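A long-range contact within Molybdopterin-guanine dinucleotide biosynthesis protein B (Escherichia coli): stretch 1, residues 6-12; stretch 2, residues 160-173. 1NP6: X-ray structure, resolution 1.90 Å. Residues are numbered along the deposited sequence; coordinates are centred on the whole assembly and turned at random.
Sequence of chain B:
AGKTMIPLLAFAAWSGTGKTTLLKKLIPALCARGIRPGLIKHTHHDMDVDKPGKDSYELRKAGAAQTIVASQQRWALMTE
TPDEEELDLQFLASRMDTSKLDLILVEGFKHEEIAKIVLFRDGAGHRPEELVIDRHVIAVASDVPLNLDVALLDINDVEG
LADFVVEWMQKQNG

Stretch 1 (6-12) IPLLAFA
Stretch 2 (160-173) GLADFVVEWMQKQN

Residues 8-12 form a β-strand (phi/psi -102/134 at Leu-8, -137/120 at Leu-9, -95/150 at Ala-10, -116/124 at Phe-11 and -127/137 at Ala-12), entered through Ile-6 and Pro-7 in extended conformation (-81/147 and -63/135). Touching residues are at least 150 positions apart in the chain; the second element is an α-helix that begins before Gly-160, with phi between -50° and -68° and psi between -31° and -49° over residues 160-170. The N-to-C directions of strand and helix differ by 146°, so the two run roughly antiparallel, and their axes approach to 11.1 Å. The register is set by two CA pairs: Pro-7 CA lies 6.9 Å from Gln-172 CA, and Leu-9 CA lies 9.1 Å from Val-165 CA; further along, Phe-11 meets Leu-161.

No hydrogen bond joins the two stretches. The helix satisfies its own backbone through i to i+4 bonds, from Phe-164 N to Gly-160 O (3.1 Å) through Gln-170 N to Val-166 O (3.0 Å). Beyond these the pattern tightens to i to i+3: Lys-171 N makes a weak bond to Trp-168 O (3.1 Å), and Gln-172 N bonds to Met-169 O (3.0 Å).

The contact is mainly apolar packing, with one backbone carbonyl, Leu-8 O, against the tryptophan; it buries 329 Å², both sides summed. Leu-161, Val-165, Trp-168 and Gln-172, spaced three or four residues apart, all direct CA-to-CB toward the strand. On the strand, alternation turns Leu-9 toward the helix and Leu-8 away. Leu-9 (chi1 178°, chi2 69°) places CD2 4.2 Å from Val-165 CG2, with Val-165 in the t rotamer. Phe-11 (chi1 -83°, chi2 82°) leaves its backbone sideways, but its ring end comes nearer the helix, and CE2 lies 4.4 Å from CD2 of Leu-161 (chi1 -176°, chi2 51°), an oblique approach to the ring.

Trp-168 (chi1 172°, chi2 81°) has the largest covered area, 70 Å² for the whole residue, closely followed by Pro-7 with 68 Å². Trp-168 CH2 reaches stretch 1 at several points: it lies 3.6 Å from Pro-7 CB, 4.0 Å from Leu-9 CB and 3.7 Å from Leu-8 O. Leu-9 CD1 sits over one face of the indole, whereas Pro-7 CB and Leu-8 O approach obliquely. Thus Leu-8 meets the tryptophan through its backbone carbonyl, while its CA-to-CB bond points away from the helix (chi1 -98°, between wells; chi2 60°).

At the C-terminal end of stretch 2, the pyrrolidine of Pro-7, with a C-gamma exo pucker, also touches Gln-172, whose CB lies 3.9 Å from Pro-7 CG. This aliphatic contact borders the tryptophan packing; Gln-172 has chi1 at -55° and chi2 at -42°.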

# COMPACT_ATOMS: atom_id res chain seq x y z
N ILE B 6 5.89 -8.46 16.58
CA ILE B 6 5.65 -9.79 16.00
C ILE B 6 6.82 -10.37 15.18
O ILE B 6 7.57 -9.64 14.54
CB ILE B 6 4.28 -9.84 15.21
CG1 ILE B 6 4.36 -9.11 13.86
CG2 ILE B 6 3.14 -9.30 16.06
CD1 ILE B 6 3.20 -9.44 12.95
N PRO B 7 6.96 -11.70 15.22
CA PRO B 7 8.07 -12.39 14.56
C PRO B 7 8.11 -12.22 13.04
O PRO B 7 7.07 -12.33 12.36
CB PRO B 7 7.83 -13.87 14.91
CG PRO B 7 6.93 -13.85 16.07
CD PRO B 7 6.05 -12.65 15.90
N LEU B 8 9.31 -11.95 12.54
CA LEU B 8 9.65 -11.97 11.12
C LEU B 8 10.41 -13.27 10.78
O LEU B 8 11.34 -13.68 11.49
CB LEU B 8 10.54 -10.75 10.80
CG LEU B 8 9.95 -9.47 10.18
CD1 LEU B 8 8.87 -8.85 11.06
CD2 LEU B 8 11.04 -8.46 9.86
N LEU B 9 10.02 -13.94 9.69
CA LEU B 9 10.67 -15.19 9.28
C LEU B 9 10.93 -15.24 7.77
O LEU B 9 9.99 -15.16 6.97
CB LEU B 9 9.81 -16.40 9.70
CG LEU B 9 10.32 -17.80 9.31
CD1 LEU B 9 11.59 -18.20 10.09
CD2 LEU B 9 9.22 -18.84 9.51
N ALA B 10 12.19 -15.38 7.38
CA ALA B 10 12.53 -15.43 5.96
C ALA B 10 12.64 -16.86 5.43
O ALA B 10 13.00 -17.78 6.17
CB ALA B 10 13.83 -14.68 5.68
N PHE B 11 12.33 -17.02 4.15
CA PHE B 11 12.57 -18.24 3.41
C PHE B 11 13.58 -17.94 2.31
O PHE B 11 13.39 -17.03 1.51
CB PHE B 11 11.26 -18.78 2.80
CG PHE B 11 10.45 -19.60 3.78
CD1 PHE B 11 9.63 -18.98 4.71
CD2 PHE B 11 10.57 -20.98 3.82
CE1 PHE B 11 8.93 -19.72 5.64
CE2 PHE B 11 9.86 -21.73 4.75
CZ PHE B 11 9.04 -21.10 5.66
N ALA B 12 14.68 -18.69 2.31
CA ALA B 12 15.77 -18.39 1.40
C ALA B 12 16.18 -19.60 0.58
O ALA B 12 16.28 -20.71 1.10
CB ALA B 12 16.97 -17.83 2.19
N GLY B 160 3.86 -30.68 8.18
CA GLY B 160 4.97 -30.81 9.09
C GLY B 160 5.71 -29.48 9.23
O GLY B 160 6.09 -29.09 10.34
N LEU B 161 5.89 -28.79 8.10
CA LEU B 161 6.50 -27.46 8.04
C LEU B 161 5.66 -26.42 8.82
O LEU B 161 6.20 -25.62 9.58
CB LEU B 161 6.70 -27.03 6.58
CG LEU B 161 7.42 -25.71 6.27
CD1 LEU B 161 8.75 -25.58 7.03
CD2 LEU B 161 7.63 -25.55 4.77
N ALA B 162 4.34 -26.46 8.64
CA ALA B 162 3.43 -25.59 9.38
C ALA B 162 3.51 -25.84 10.90
O ALA B 162 3.40 -24.91 11.69
CB ALA B 162 1.97 -25.73 8.86
N ASP B 163 3.72 -27.10 11.30
CA ASP B 163 3.86 -27.46 12.70
C ASP B 163 5.15 -26.86 13.27
O ASP B 163 5.16 -26.38 14.40
CB ASP B 163 3.90 -28.98 12.89
CG ASP B 163 2.54 -29.64 12.70
OD1 ASP B 163 1.52 -28.93 12.55
OD2 ASP B 163 2.39 -30.87 12.69
N PHE B 164 6.22 -26.92 12.48
CA PHE B 164 7.54 -26.45 12.93
C PHE B 164 7.55 -24.92 13.12
O PHE B 164 8.20 -24.39 14.04
CB PHE B 164 8.63 -26.90 11.95
CG PHE B 164 10.00 -26.36 12.27
CD1 PHE B 164 10.87 -27.07 13.10
CD2 PHE B 164 10.42 -25.14 11.75
CE1 PHE B 164 12.13 -26.56 13.41
CE2 PHE B 164 11.68 -24.62 12.06
CZ PHE B 164 12.53 -25.34 12.89
N VAL B 165 6.84 -24.23 12.23
CA VAL B 165 6.69 -22.78 12.32
C VAL B 165 5.88 -22.39 13.56
O VAL B 165 6.30 -21.55 14.33
CB VAL B 165 6.14 -22.14 11.01
CG1 VAL B 165 5.86 -20.63 11.18
CG2 VAL B 165 7.07 -22.38 9.82
N VAL B 166 4.73 -23.01 13.80
CA VAL B 166 4.02 -22.75 15.08
C VAL B 166 4.91 -22.90 16.35
O VAL B 166 4.91 -22.05 17.25
CB VAL B 166 2.75 -23.62 15.23
CG1 VAL B 166 2.08 -23.37 16.59
CG2 VAL B 166 1.79 -23.32 14.11
N GLU B 167 5.67 -23.99 16.40
CA GLU B 167 6.51 -24.31 17.54
C GLU B 167 7.64 -23.29 17.75
O GLU B 167 7.97 -22.97 18.88
CB GLU B 167 7.08 -25.72 17.41
CG GLU B 167 6.11 -26.78 17.91
CD GLU B 167 6.05 -28.00 17.02
OE1 GLU B 167 7.12 -28.57 16.72
OE2 GLU B 167 4.93 -28.39 16.63
N TRP B 168 8.21 -22.81 16.64
CA TRP B 168 9.16 -21.71 16.65
C TRP B 168 8.51 -20.41 17.14
O TRP B 168 9.12 -19.66 17.92
CB TRP B 168 9.79 -21.53 15.26
CG TRP B 168 10.64 -20.28 15.15
CD1 TRP B 168 11.94 -20.13 15.58
CD2 TRP B 168 10.25 -19.02 14.59
NE1 TRP B 168 12.38 -18.85 15.31
CE2 TRP B 168 11.36 -18.15 14.72
CE3 TRP B 168 9.07 -18.53 14.00
CZ2 TRP B 168 11.32 -16.82 14.27
CZ3 TRP B 168 9.03 -17.22 13.56
CH2 TRP B 168 10.16 -16.38 13.69
N MET B 169 7.28 -20.15 16.69
CA MET B 169 6.54 -18.94 17.10
C MET B 169 6.30 -18.88 18.62
O MET B 169 6.38 -17.81 19.23
CB MET B 169 5.20 -18.82 16.35
CG MET B 169 5.31 -18.32 14.91
SD MET B 169 3.70 -18.53 14.00
CE MET B 169 2.85 -17.13 14.62
N GLN B 170 6.02 -20.04 19.22
CA GLN B 170 5.79 -20.15 20.66
C GLN B 170 7.01 -19.71 21.48
O GLN B 170 6.87 -19.19 22.58
CB GLN B 170 5.42 -21.57 21.05
CG GLN B 170 4.08 -22.04 20.51
CD GLN B 170 3.91 -23.54 20.67
OE1 GLN B 170 4.88 -24.28 20.63
NE2 GLN B 170 2.67 -23.98 20.86
N LYS B 171 8.20 -19.92 20.91
CA LYS B 171 9.47 -19.56 21.57
C LYS B 171 9.78 -18.08 21.46
O LYS B 171 10.70 -17.59 22.13
CB LYS B 171 10.64 -20.40 21.01
CG LYS B 171 10.56 -21.88 21.38
CD LYS B 171 11.68 -22.70 20.73
CE LYS B 171 11.11 -23.90 19.96
NZ LYS B 171 11.81 -25.18 20.25
N GLN B 172 9.04 -17.37 20.61
CA GLN B 172 9.28 -15.94 20.41
C GLN B 172 8.54 -15.08 21.44
O GLN B 172 9.09 -14.10 21.94
CB GLN B 172 8.90 -15.50 18.98
CG GLN B 172 9.56 -16.27 17.83
CD GLN B 172 11.04 -16.55 18.06
OE1 GLN B 172 11.43 -17.71 18.29
NE2 GLN B 172 11.87 -15.51 17.97
N ASN B 173 7.30 -15.46 21.76
CA ASN B 173 6.42 -14.67 22.64
C ASN B 173 6.92 -14.52 24.08
O ASN B 173 7.36 -15.49 24.69
CB ASN B 173 4.99 -15.25 22.64
CG ASN B 173 3.91 -14.19 22.45
OD1 ASN B 173 2.78 -14.50 22.08
ND2 ASN B 173 4.26 -12.92 22.73